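Alpha-galactosidase (Thermus thermophilus, PDB 6LCJ) probably hydrolyses terminal alpha-galactosyl residues from galacto-oligosaccharides, as a thermostable hexameric glycosidase of family GH36. Local coordinates at residues 357-362 with 403-408; 364-369 with 379-384; 166-171 with 434-439; 418-423 with 471-476. All coordinates share one frame; numbering follows the deposited sequence.

Interaction 1: 357-362 with 403-408; sequences PDVAPY and VVYFRT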
loop_
_atom_site.group_PDB
_atom_site.type_symbol
_atom_site.label_atom_id
_atom_site.label_comp_id
_atom_site.label_asym_id
_atom_site.label_seq_id
_atom_site.Cartn_x
_atom_site.Cartn_y
_atom_site.Cartn_z
ATOM N N PRO E 357 -3.965 36.752 9.808
ATOM C CA PRO E 357 -3.718 36.009 11.046
ATOM C C PRO E 357 -3.502 36.922 12.233
ATOM O O PRO E 357 -3.137 38.095 12.087
ATOM C CB PRO E 357 -2.440 35.225 10.731
ATOM C CG PRO E 357 -2.415 35.108 9.257
ATOM C CD PRO E 357 -3.037 36.361 8.729
ATOM N N ASP E 358 -3.749 36.387 13.419
ATOM C CA ASP E 358 -3.414 37.087 14.646
ATOM C C ASP E 358 -1.963 37.552 14.632
ATOM O O ASP E 358 -1.053 36.817 14.232
ATOM C CB ASP E 358 -3.622 36.161 15.840
ATOM C CG ASP E 358 -5.063 35.913 16.134
ATOM O OD1 ASP E 358 -5.944 36.490 15.433
ATOM O OD2 ASP E 358 -5.307 35.139 17.085
ATOM N N VAL E 359 -1.743 38.768 15.106
ATOM C CA VAL E 359 -0.393 39.116 15.510
ATOM C C VAL E 359 -0.063 38.289 16.743
ATOM O O VAL E 359 -0.931 37.660 17.352
ATOM C CB VAL E 359 -0.228 40.620 15.789
ATOM C CG1 VAL E 359 -0.427 41.420 14.504
ATOM C CG2 VAL E 359 -1.191 41.054 16.887
ATOM N N ALA E 360 1.199 38.267 17.100
ATOM C CA ALA E 360 1.660 37.606 18.308
ATOM C C ALA E 360 2.873 38.386 18.765
ATOM O O ALA E 360 3.405 39.211 18.006
ATOM C CB ALA E 360 1.995 36.129 18.044
ATOM N N PRO E 361 3.348 38.167 20.016
ATOM C CA PRO E 361 4.540 38.882 20.484
ATOM C C PRO E 361 5.844 38.262 19.970
ATOM O O PRO E 361 6.805 38.083 20.715
ATOM C CB PRO E 361 4.411 38.802 22.009
ATOM C CG PRO E 361 3.503 37.650 22.296
ATOM C CD PRO E 361 2.883 37.180 21.008
ATOM N N TYR E 362 5.864 37.907 18.687
ATOM C CA TYR E 362 7.029 37.277 18.077
ATOM C C TYR E 362 6.876 37.319 16.566
ATOM O O TYR E 362 5.772 37.486 16.034
ATOM C CB TYR E 362 7.254 35.830 18.562
ATOM C CG TYR E 362 6.055 34.921 18.561
ATOM C CD1 TYR E 362 5.605 34.313 17.386
ATOM C CD2 TYR E 362 5.377 34.643 19.742
ATOM C CE1 TYR E 362 4.498 33.462 17.400
ATOM C CE2 TYR E 362 4.285 33.793 19.768
ATOM C CZ TYR E 362 3.843 33.203 18.601
ATOM O OH TYR E 362 2.737 32.367 18.647
ATOM N N VAL E 403 -3.558 44.285 16.413
ATOM C CA VAL E 403 -3.051 45.304 17.337
ATOM C C VAL E 403 -1.607 45.699 17.041
ATOM O O VAL E 403 -0.885 45.017 16.301
ATOM C CB VAL E 403 -3.193 44.843 18.804
ATOM C CG1 VAL E 403 -4.601 44.369 19.064
ATOM C CG2 VAL E 403 -2.175 43.754 19.118
ATOM N N VAL E 404 -1.193 46.820 17.623
ATOM C CA VAL E 404 0.165 47.339 17.531
ATOM C C VAL E 404 0.817 47.146 18.887
ATOM O O VAL E 404 0.215 47.465 19.918
ATOM C CB VAL E 404 0.174 48.827 17.135
ATOM C CG1 VAL E 404 1.589 49.300 16.846
ATOM C CG2 VAL E 404 -0.731 49.063 15.951
ATOM N N TYR E 405 2.035 46.628 18.893
ATOM C CA TYR E 405 2.799 46.550 20.125
ATOM C C TYR E 405 3.650 47.801 20.270
ATOM O O TYR E 405 4.207 48.307 19.289
ATOM C CB TYR E 405 3.693 45.307 20.155
ATOM C CG TYR E 405 2.938 43.999 20.190
ATOM C CD1 TYR E 405 2.549 43.422 21.391
ATOM C CD2 TYR E 405 2.617 43.337 19.007
ATOM C CE1 TYR E 405 1.850 42.214 21.410
ATOM C CE2 TYR E 405 1.930 42.130 19.012
ATOM C CZ TYR E 405 1.546 41.577 20.206
ATOM O OH TYR E 405 0.878 40.377 20.194
ATOM N N PHE E 406 3.725 48.304 21.498
ATOM C CA PHE E 406 4.720 49.286 21.904
ATOM C C PHE E 406 5.605 48.794 23.031
ATOM O O PHE E 406 6.752 49.215 23.133
ATOM C CB PHE E 406 4.044 50.593 22.335
ATOM C CG PHE E 406 3.291 51.259 21.232
ATOM C CD1 PHE E 406 1.963 50.926 20.991
ATOM C CD2 PHE E 406 3.914 52.191 20.418
ATOM C CE1 PHE E 406 1.269 51.517 19.971
ATOM C CE2 PHE E 406 3.231 52.796 19.397
ATOM C CZ PHE E 406 1.903 52.469 19.166
ATOM N N ARG E 407 5.107 47.900 23.867
ATOM C CA ARG E 407 5.918 47.368 24.940
ATOM C C ARG E 407 7.100 46.575 24.395
ATOM O O ARG E 407 7.081 46.046 23.281
ATOM C CB ARG E 407 5.064 46.488 25.845
ATOM C CG ARG E 407 4.489 45.270 25.163
ATOM C CD ARG E 407 3.501 44.610 26.106
ATOM N NE ARG E 407 3.403 43.170 25.930
ATOM C CZ ARG E 407 2.374 42.554 25.359
ATOM N NH1 ARG E 407 1.344 43.251 24.880
ATOM N NH2 ARG E 407 2.378 41.234 25.268
ATOM N N THR E 408 8.153 46.526 25.191
ATOM C CA THR E 408 9.196 45.547 24.993
ATOM C C THR E 408 9.191 44.490 26.087
ATOM O O THR E 408 9.819 43.443 25.920
ATOM C CB THR E 408 10.557 46.248 24.914
ATOM O OG1 THR E 408 10.615 47.297 25.886
ATOM C CG2 THR E 408 10.743 46.861 23.537
#
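Arg407 NH1 is among the best-held polar atoms here, gripped twice: by Asp435 OD1 in a salt bridge and by the backbone oxygen of Tyr167. NH2 of the same guanidinium bonds to Phe410 O, so bonds from both terminal nitrogens fix its orientation. Over one of its faces stands the rim of the Tyr405 ring, with CD1 of Tyr405 3.7 Å above the guanidinium plane of Arg407. The phenol points across the gap between the two loops, CG anti to the carbonyl carbon (chi1 -66°), and lays its tip on the Ala360-Pro361 peptide. Tyr405 OH comes within 3.2 Å of Ala360 C and 3.3 Å of Pro361 N, a van der Waals touch, since the proline nitrogen carries no hydrogen and its lone pair is delocalised into the peptide. Beside it, Tyr405 CE2 lies 3.4 Å from Ala360 O. The apolar part rests on Val359, whose CG2 occupies the crowded position between the backbone N and carbonyl carbon. That methyl meets Val403 CG2 at 3.6 Å and, on the Tyr405 ring, CE2 at 3.9 Å. Leu412 of a second subunit packs on Pro361, bringing the hexamer interface close to this buried contact. The two segments follow the neighbouring parallel strands 352-354 and 398-400, and their interlocking is that of adjacent beta-to-alpha loops at the C-terminal end of a (beta/alpha)8 barrel.

Interaction 2: 364-369 with 379-384; sequences DNEERS and GLRNAL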
loop_
_atom_site.group_PDB
_atom_site.type_symbol
_atom_site.label_atom_id
_atom_site.label_comp_id
_atom_site.label_asym_id
_atom_site.label_seq_id
_atom_site.Cartn_x
_atom_site.Cartn_y
_atom_site.Cartn_z
ATOM N N ASP E 364 7.719 34.944 14.123
ATOM C CA ASP E 364 7.207 33.774 13.430
ATOM C C ASP E 364 7.521 32.493 14.199
ATOM O O ASP E 364 8.684 32.200 14.478
ATOM C CB ASP E 364 7.791 33.719 12.015
ATOM C CG ASP E 364 7.099 32.696 11.125
ATOM O OD1 ASP E 364 5.851 32.579 11.185
ATOM O OD2 ASP E 364 7.797 32.028 10.339
ATOM N N ASN E 365 6.497 31.730 14.558
ATOM C CA ASN E 365 6.700 30.388 15.080
ATOM C C ASN E 365 6.969 29.478 13.886
ATOM O O ASN E 365 6.047 29.095 13.158
ATOM C CB ASN E 365 5.491 29.932 15.887
ATOM C CG ASN E 365 5.653 28.510 16.428
ATOM O OD1 ASN E 365 6.494 27.746 15.972
ATOM N ND2 ASN E 365 4.834 28.153 17.395
ATOM N N GLU E 366 8.235 29.103 13.690
ATOM C CA GLU E 366 8.568 28.388 12.465
ATOM C C GLU E 366 8.302 26.895 12.546
ATOM O O GLU E 366 8.248 26.240 11.505
ATOM C CB GLU E 366 10.021 28.658 12.059
ATOM C CG GLU E 366 10.149 29.949 11.189
ATOM C CD GLU E 366 9.999 29.712 9.671
ATOM O OE1 GLU E 366 11.032 29.548 8.973
ATOM O OE2 GLU E 366 8.835 29.695 9.181
ATOM N N GLU E 367 8.079 26.341 13.735
ATOM C CA GLU E 367 7.519 24.996 13.781
ATOM C C GLU E 367 6.146 24.949 13.121
ATOM O O GLU E 367 5.839 24.013 12.378
ATOM C CB GLU E 367 7.440 24.489 15.218
ATOM C CG GLU E 367 8.667 23.679 15.606
ATOM C CD GLU E 367 9.877 24.564 15.668
ATOM O OE1 GLU E 367 9.764 25.606 16.332
ATOM O OE2 GLU E 367 10.908 24.254 15.037
ATOM N N ARG E 368 5.312 25.958 13.363
ATOM C CA ARG E 368 3.986 25.961 12.753
ATOM C C ARG E 368 4.015 26.498 11.322
ATOM O O ARG E 368 3.328 25.965 10.441
ATOM C CB ARG E 368 3.016 26.766 13.616
ATOM C CG ARG E 368 1.629 26.859 13.028
ATOM C CD ARG E 368 0.615 27.300 14.071
ATOM N NE ARG E 368 -0.719 27.317 13.496
ATOM C CZ ARG E 368 -1.823 27.687 14.136
ATOM N NH1 ARG E 368 -1.778 28.072 15.406
ATOM N NH2 ARG E 368 -2.975 27.667 13.490
ATOM N N SER E 369 4.817 27.527 11.055
ATOM C CA SER E 369 4.779 28.113 9.726
ATOM C C SER E 369 5.516 27.264 8.696
ATOM O O SER E 369 5.106 27.214 7.530
ATOM C CB SER E 369 5.343 29.527 9.771
ATOM O OG SER E 369 4.478 30.352 10.528
ATOM N N GLY E 379 1.387 35.320 14.574
ATOM C CA GLY E 379 2.741 35.757 14.301
ATOM C C GLY E 379 2.732 37.032 13.492
ATOM O O GLY E 379 1.905 37.183 12.587
ATOM N N LEU E 380 3.629 37.966 13.814
ATOM C CA LEU E 380 3.596 39.261 13.145
ATOM C C LEU E 380 3.816 39.113 11.643
ATOM O O LEU E 380 3.142 39.765 10.838
ATOM C CB LEU E 380 4.638 40.195 13.756
ATOM C CG LEU E 380 4.621 41.583 13.119
ATOM C CD1 LEU E 380 3.216 42.180 13.218
ATOM C CD2 LEU E 380 5.662 42.496 13.751
ATOM N N ARG E 381 4.753 38.261 11.247
ATOM C CA ARG E 381 5.031 38.098 9.828
ATOM C C ARG E 381 3.822 37.551 9.085
ATOM O O ARG E 381 3.460 38.060 8.019
ATOM C CB ARG E 381 6.217 37.179 9.631
ATOM C CG ARG E 381 6.572 37.049 8.211
ATOM C CD ARG E 381 7.002 35.662 7.901
ATOM N NE ARG E 381 8.008 35.639 6.851
ATOM C CZ ARG E 381 8.784 34.595 6.596
ATOM N NH1 ARG E 381 8.665 33.485 7.322
ATOM N NH2 ARG E 381 9.672 34.656 5.616
ATOM N N ASN E 382 3.198 36.500 9.623
ATOM C CA ASN E 382 1.986 35.967 9.012
ATOM C C ASN E 382 0.911 37.032 8.950
ATOM O O ASN E 382 0.239 37.186 7.925
ATOM C CB ASN E 382 1.477 34.760 9.792
ATOM C CG ASN E 382 2.349 33.523 9.630
ATOM O OD1 ASN E 382 3.220 33.441 8.770
ATOM N ND2 ASN E 382 2.104 32.551 10.476
ATOM N N ALA E 383 0.734 37.780 10.047
ATOM C CA ALA E 383 -0.213 38.887 10.064
ATOM C C ALA E 383 0.073 39.859 8.932
ATOM O O ALA E 383 -0.799 40.156 8.107
ATOM C CB ALA E 383 -0.159 39.606 11.410
ATOM N N LEU E 384 1.318 40.338 8.863
ATOM C CA LEU E 384 1.673 41.345 7.871
ATOM C C LEU E 384 1.461 40.825 6.453
ATOM O O LEU E 384 0.952 41.552 5.594
ATOM C CB LEU E 384 3.119 41.799 8.078
ATOM C CG LEU E 384 3.428 42.664 9.304
ATOM C CD1 LEU E 384 4.927 42.752 9.477
ATOM C CD2 LEU E 384 2.824 44.068 9.219
HETATM O O HOH W 1 4.501 34.743 11.556
#
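The chains come closest where each is about to enter a helix, with Asp364 CA 5.0 Å from Gly379 CA and Asn365 and Gly379 at the N-cap positions. Asp364, its CG anti to the backbone N (chi1 -168°), carries most of the contact. Its OD1 takes the Ser369 hydroxyl on the syn lone pair, OG to OD1 2.7 Å. The same OD1 also accepts from a water at 2.6 Å, and that water in turn accepts from Asn382 N in the first turn of helix 380-388. Ser369 OG is in addition the acceptor for Asn382 ND2 at 3.2 Å, a nearly straight bond close to the amide plane; ND2 also reaches Gly377 O, while Asn382 OD1 takes Arg385 NH2. An alanine in place of Asn382 would lose these amide bonds and would probably leave Ser369 less firmly tied to the second helix. Arg381 NH1 makes a salt bridge whose hydrogen bond is weak, 3.5 Å to Asp364 OD2, with that oxygen at the guanidinium edge. Glu366 OE2 lies 2.8 Å from Asp364 OD2, two acceptors side by side; their crowding is likely to raise the proton affinity of one carboxylate, while Arg381 partly offsets the charge.

Interaction 3: 166-171 with 434-439; sequences WYSFYT and SDPPSW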
loop_
_atom_site.group_PDB
_atom_site.type_symbol
_atom_site.label_atom_id
_atom_site.label_comp_id
_atom_site.label_asym_id
_atom_site.label_seq_id
_atom_site.Cartn_x
_atom_site.Cartn_y
_atom_site.Cartn_z
ATOM N N TRP E 166 -6.762 41.015 24.633
ATOM C CA TRP E 166 -6.356 39.675 24.222
ATOM C C TRP E 166 -4.837 39.523 24.201
ATOM O O TRP E 166 -4.289 38.552 24.742
ATOM C CB TRP E 166 -6.953 39.323 22.853
ATOM C CG TRP E 166 -6.500 37.963 22.397
ATOM C CD1 TRP E 166 -5.651 37.685 21.361
ATOM C CD2 TRP E 166 -6.823 36.693 22.999
ATOM N NE1 TRP E 166 -5.449 36.329 21.269
ATOM C CE2 TRP E 166 -6.154 35.697 22.258
ATOM C CE3 TRP E 166 -7.613 36.306 24.083
ATOM C CZ2 TRP E 166 -6.255 34.343 22.563
ATOM C CZ3 TRP E 166 -7.705 34.959 24.389
ATOM C CH2 TRP E 166 -7.035 33.996 23.635
ATOM N N TYR E 167 -4.131 40.470 23.587
ATOM C CA TYR E 167 -2.719 40.272 23.300
ATOM C C TYR E 167 -1.808 40.683 24.442
ATOM O O TYR E 167 -0.623 40.919 24.217
ATOM C CB TYR E 167 -2.344 41.016 22.030
ATOM C CG TYR E 167 -3.068 40.494 20.841
ATOM C CD1 TYR E 167 -2.611 39.358 20.171
ATOM C CD2 TYR E 167 -4.231 41.110 20.393
ATOM C CE1 TYR E 167 -3.272 38.875 19.070
ATOM C CE2 TYR E 167 -4.901 40.629 19.295
ATOM C CZ TYR E 167 -4.407 39.523 18.635
ATOM O OH TYR E 167 -5.062 39.057 17.534
ATOM N N SER E 168 -2.323 40.760 25.656
ATOM C CA SER E 168 -1.457 40.873 26.819
ATOM C C SER E 168 -1.845 39.827 27.862
ATOM O O SER E 168 -0.981 39.122 28.386
ATOM C CB SER E 168 -1.517 42.289 27.402
ATOM O OG SER E 168 -2.855 42.754 27.437
ATOM N N PHE E 169 -3.137 39.690 28.154
ATOM C CA PHE E 169 -3.566 38.751 29.184
ATOM C C PHE E 169 -4.126 37.443 28.641
ATOM O O PHE E 169 -4.227 36.477 29.403
ATOM C CB PHE E 169 -4.618 39.399 30.083
ATOM C CG PHE E 169 -4.159 40.674 30.715
ATOM C CD1 PHE E 169 -3.199 40.656 31.712
ATOM C CD2 PHE E 169 -4.691 41.887 30.320
ATOM C CE1 PHE E 169 -2.778 41.824 32.307
ATOM C CE2 PHE E 169 -4.272 43.073 30.905
ATOM C CZ PHE E 169 -3.313 43.046 31.897
ATOM N N TYR E 170 -4.483 37.386 27.360
ATOM C CA TYR E 170 -5.124 36.217 26.739
ATOM C C TYR E 170 -6.339 35.850 27.591
ATOM O O TYR E 170 -7.113 36.760 27.937
ATOM C CB TYR E 170 -4.076 35.127 26.528
ATOM C CG TYR E 170 -3.124 35.531 25.423
ATOM C CD1 TYR E 170 -3.413 35.232 24.097
ATOM C CD2 TYR E 170 -1.980 36.284 25.689
ATOM C CE1 TYR E 170 -2.572 35.622 23.069
ATOM C CE2 TYR E 170 -1.126 36.693 24.657
ATOM C CZ TYR E 170 -1.434 36.352 23.346
ATOM O OH TYR E 170 -0.628 36.724 22.285
ATOM N N THR E 171 -6.550 34.574 27.945
ATOM C CA THR E 171 -7.755 34.191 28.680
ATOM C C THR E 171 -7.665 34.477 30.178
ATOM O O THR E 171 -8.670 34.302 30.874
ATOM C CB THR E 171 -8.080 32.695 28.494
ATOM O OG1 THR E 171 -6.922 31.907 28.788
ATOM C CG2 THR E 171 -8.542 32.382 27.071
ATOM N N SER E 434 -3.013 46.112 22.862
ATOM C CA SER E 434 -3.277 45.348 24.065
ATOM C C SER E 434 -2.315 45.683 25.194
ATOM O O SER E 434 -2.433 45.095 26.272
ATOM C CB SER E 434 -3.212 43.847 23.769
ATOM O OG SER E 434 -4.376 43.392 23.098
ATOM N N ASP E 435 -1.384 46.600 24.983
ATOM C CA ASP E 435 -0.343 46.914 25.962
ATOM C C ASP E 435 -0.948 47.495 27.229
ATOM O O ASP E 435 -1.467 48.617 27.188
ATOM C CB ASP E 435 0.664 47.903 25.370
ATOM C CG ASP E 435 1.540 47.282 24.276
ATOM O OD1 ASP E 435 1.538 46.039 24.130
ATOM O OD2 ASP E 435 2.234 48.040 23.561
ATOM N N PRO E 436 -0.912 46.797 28.362
ATOM C CA PRO E 436 -1.291 47.431 29.626
ATOM C C PRO E 436 -0.324 48.556 29.950
ATOM O O PRO E 436 0.899 48.334 29.978
ATOM C CB PRO E 436 -1.180 46.289 30.649
ATOM C CG PRO E 436 -0.888 45.060 29.862
ATOM C CD PRO E 436 -0.296 45.478 28.577
ATOM N N PRO E 437 -0.822 49.779 30.178
ATOM C CA PRO E 437 0.094 50.915 30.402
ATOM C C PRO E 437 1.137 50.646 31.474
ATOM O O PRO E 437 2.286 51.090 31.341
ATOM C CB PRO E 437 -0.855 52.060 30.790
ATOM C CG PRO E 437 -2.147 51.703 30.148
ATOM C CD PRO E 437 -2.236 50.195 30.232
ATOM N N SER E 438 0.797 49.881 32.508
ATOM C CA SER E 438 1.794 49.561 33.516
ATOM C C SER E 438 2.902 48.636 33.008
ATOM O O SER E 438 3.896 48.458 33.715
ATOM C CB SER E 438 1.114 48.942 34.734
ATOM O OG SER E 438 0.432 47.751 34.395
ATOM N N TRP E 439 2.769 48.039 31.824
ATOM C CA TRP E 439 3.859 47.265 31.242
ATOM C C TRP E 439 4.772 48.108 30.363
ATOM O O TRP E 439 5.807 47.603 29.894
ATOM C CB TRP E 439 3.318 46.113 30.395
ATOM C CG TRP E 439 2.641 45.025 31.147
ATOM C CD1 TRP E 439 2.300 45.022 32.463
ATOM C CD2 TRP E 439 2.189 43.772 30.611
ATOM N NE1 TRP E 439 1.675 43.847 32.780
ATOM C CE2 TRP E 439 1.601 43.060 31.663
ATOM C CE3 TRP E 439 2.236 43.185 29.345
ATOM C CZ2 TRP E 439 1.059 41.785 31.492
ATOM C CZ3 TRP E 439 1.702 41.922 29.177
ATOM C CH2 TRP E 439 1.121 41.235 30.242
#
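This contact belongs to the closing seam of the (beta/alpha)8 barrel, where the short helix 166-169 after the first parallel strand, 161-164, meets the loop after the last, 431-433. Two hydrogen bonds cross the contact, both to Ser434. Its OG accepts from Tyr167 N at 3.0 Å and further bonds to Cys164 O, so this hydroxyl joins two backbone groups around the start of the helix. It also lies at the edge of the Tyr167 ring, in its plane. Ser168 answers from the helix: its OG, in the crowded position between the backbone N and carbonyl carbon (chi1 43°), donates to Ser434 O at 2.6 Å, within the carbonyl plane. An alanine here would lose that bond and would probably loosen the hold of the short helix on loop 434-439. Beside the serines lies an apolar cluster. Pro436 CD packs on Ser168 CB at 3.6 Å, and Phe169 meets Pro436 tip to tip, CZ to CG 3.8 Å. Pro436 CG also sits over the centre of the Trp439 ring. The Phe169 ring approaches Trp439 obliquely, the planes 63° apart, and beside it the indole tip of Trp439 brings CH2 to 3.5 Å from Ser168 O.

Interaction 4: 418-423 with 471-476; sequences MRLQEA and EEVDYA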
loop_
_atom_site.group_PDB
_atom_site.type_symbol
_atom_site.label_atom_id
_atom_site.label_comp_id
_atom_site.label_asym_id
_atom_site.label_seq_id
_atom_site.Cartn_x
_atom_site.Cartn_y
_atom_site.Cartn_z
ATOM N N MET E 418 8.242 45.882 15.175
ATOM C CA MET E 418 7.036 46.559 15.650
ATOM C C MET E 418 6.651 47.759 14.781
ATOM O O MET E 418 5.467 48.093 14.674
ATOM C CB MET E 418 7.231 47.012 17.090
ATOM C CG MET E 418 7.158 45.915 18.089
ATOM S SD MET E 418 7.261 46.534 19.780
ATOM C CE MET E 418 8.991 46.171 20.175
ATOM N N ARG E 419 7.629 48.431 14.176
ATOM C CA ARG E 419 7.336 49.600 13.358
ATOM C C ARG E 419 6.594 49.229 12.078
ATOM O O ARG E 419 5.791 50.024 11.573
ATOM C CB ARG E 419 8.643 50.322 13.042
ATOM C CG ARG E 419 8.516 51.514 12.114
ATOM C CD ARG E 419 9.698 52.479 12.292
ATOM N NE ARG E 419 9.595 53.307 13.503
ATOM C CZ ARG E 419 10.301 53.102 14.619
ATOM N NH1 ARG E 419 11.161 52.084 14.694
ATOM N NH2 ARG E 419 10.147 53.916 15.664
ATOM N N LEU E 420 6.854 48.040 11.528
ATOM C CA LEU E 420 6.101 47.589 10.358
ATOM C C LEU E 420 4.608 47.483 10.665
ATOM O O LEU E 420 3.765 47.892 9.855
ATOM C CB LEU E 420 6.631 46.237 9.883
ATOM C CG LEU E 420 8.111 46.129 9.530
ATOM C CD1 LEU E 420 8.418 44.697 9.139
ATOM C CD2 LEU E 420 8.459 47.077 8.417
ATOM N N GLN E 421 4.269 46.919 11.828
ATOM C CA GLN E 421 2.880 46.825 12.242
ATOM C C GLN E 421 2.292 48.207 12.501
ATOM O O GLN E 421 1.181 48.509 12.055
ATOM C CB GLN E 421 2.784 45.915 13.476
ATOM C CG GLN E 421 1.378 45.641 14.037
ATOM C CD GLN E 421 0.455 44.951 13.052
ATOM O OE1 GLN E 421 0.865 44.576 11.950
ATOM N NE2 GLN E 421 -0.808 44.758 13.456
ATOM N N GLU E 422 3.027 49.069 13.194
ATOM C CA GLU E 422 2.518 50.410 13.466
ATOM C C GLU E 422 2.186 51.162 12.178
ATOM O O GLU E 422 1.176 51.875 12.109
ATOM C CB GLU E 422 3.532 51.186 14.295
ATOM C CG GLU E 422 2.980 52.450 14.891
ATOM C CD GLU E 422 4.073 53.389 15.320
ATOM O OE1 GLU E 422 4.577 53.215 16.446
ATOM O OE2 GLU E 422 4.436 54.301 14.538
ATOM N N ALA E 423 3.022 51.011 11.145
ATOM C CA ALA E 423 2.795 51.725 9.889
ATOM C C ALA E 423 1.494 51.290 9.218
ATOM O O ALA E 423 0.784 52.119 8.634
ATOM C CB ALA E 423 3.979 51.514 8.949
ATOM N N GLU E 471 9.080 59.090 6.372
ATOM C CA GLU E 471 9.931 57.905 6.372
ATOM C C GLU E 471 9.372 56.852 5.425
ATOM O O GLU E 471 8.161 56.612 5.396
ATOM C CB GLU E 471 10.040 57.329 7.797
ATOM C CG GLU E 471 10.677 55.944 7.911
ATOM C CD GLU E 471 10.397 55.266 9.255
ATOM O OE1 GLU E 471 9.670 55.846 10.098
ATOM O OE2 GLU E 471 10.909 54.146 9.474
ATOM N N GLU E 472 10.254 56.211 4.664
ATOM C CA GLU E 472 9.852 55.151 3.749
ATOM C C GLU E 472 10.007 53.785 4.412
ATOM O O GLU E 472 11.073 53.469 4.946
ATOM C CB GLU E 472 10.675 55.214 2.465
ATOM C CG GLU E 472 10.723 53.904 1.695
ATOM C CD GLU E 472 11.072 54.099 0.231
ATOM O OE1 GLU E 472 11.108 55.264 -0.230
ATOM O OE2 GLU E 472 11.309 53.085 -0.459
ATOM N N VAL E 473 8.951 52.970 4.359
ATOM C CA VAL E 473 8.922 51.640 4.969
ATOM C C VAL E 473 8.828 50.596 3.863
ATOM O O VAL E 473 7.925 50.655 3.019
ATOM C CB VAL E 473 7.746 51.496 5.951
ATOM C CG1 VAL E 473 7.918 50.261 6.827
ATOM C CG2 VAL E 473 7.592 52.753 6.802
ATOM N N ASP E 474 9.744 49.634 3.883
ATOM C CA ASP E 474 9.846 48.598 2.860
ATOM C C ASP E 474 9.464 47.253 3.475
ATOM O O ASP E 474 10.044 46.839 4.484
ATOM C CB ASP E 474 11.264 48.555 2.285
ATOM C CG ASP E 474 11.388 47.648 1.065
ATOM O OD1 ASP E 474 10.355 47.167 0.557
ATOM O OD2 ASP E 474 12.533 47.424 0.603
ATOM N N TYR E 475 8.492 46.574 2.868
ATOM C CA TYR E 475 8.022 45.288 3.366
ATOM C C TYR E 475 8.466 44.105 2.518
ATOM O O TYR E 475 8.332 42.964 2.975
ATOM C CB TYR E 475 6.485 45.259 3.446
ATOM C CG TYR E 475 5.854 46.151 4.492
ATOM C CD1 TYR E 475 5.602 47.490 4.217
ATOM C CD2 TYR E 475 5.466 45.646 5.735
ATOM C CE1 TYR E 475 5.016 48.311 5.147
ATOM C CE2 TYR E 475 4.869 46.464 6.677
ATOM C CZ TYR E 475 4.644 47.803 6.371
ATOM O OH TYR E 475 4.058 48.652 7.282
ATOM N N ALA E 476 8.966 44.338 1.303
ATOM C CA ALA E 476 9.257 43.229 0.395
ATOM C C ALA E 476 10.160 42.145 0.988
ATOM O O ALA E 476 9.890 40.957 0.725
ATOM C CB ALA E 476 9.851 43.773 -0.913
#
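Helix 418-423 and strand 471-474 cross at 107° with their axes 9.7 Å apart at closest approach, and the join between them is tight at one end and loose at the other. The tight part is led by Tyr475, whose CG lies anti to the carbonyl carbon (chi1 -69°), so that the ring slides past Leu420 to reach the helix backbone. Its hydroxyl donates to Leu420 O at 2.7 Å, arriving in the carbonyl plane on a lone pair. The same OH is pressed to 3.3 Å from the methyl CB of Ala423, a small side chain, consistent with the close approach of the phenol. Leu420 packs against one face of the ring: its CD2 stands over it, towards the rim, while its CB meets Tyr475 CE2 at 3.7 Å. Leu420 CD2 also touches Val473 CG1, 3.6 Å away, and Leu384 of helix 380-388 backs this leucine. At the solvent side the grip fades. Arg419 CD lies 3.5 Å from Glu471 OE2, yet the charges only approach each other, with Arg419 NE 4.2 Å from Glu471 OE1, an oxygen displaced from the plane of the guanidinium, so that no salt bridge forms. Asp474 turns outward and its OD1 closes an Asx turn on Ala476 N. The whole is helix-on-sheet packing, the C-terminal antiparallel sheet resting on helix 415-428 of the (beta/alpha)8 barrel.

In the fold
Interaction 1 lies in the middle of the set, its centre about 10, 12 and 14 Å from those of interactions 3, 2 and 4, and it touches all three. Asp358 O reaches Gly379 N at 2.9 Å towards interaction 2, Phe406 N reaches Asp435 OD2 at 2.6 Å towards interaction 3, and Val403 O reaches Gln421 NE2 at 2.9 Å towards interaction 4. Leu384 joins interaction 2 to 4, whereas interactions 3 and 4, with centres about 23 Å apart, do not touch. Interactions 1 and 3 join loops after parallel barrel strands, the end where the active site of such barrels lies, although no ligand is bound here. Interactions 1 and 2 also touch a second subunit.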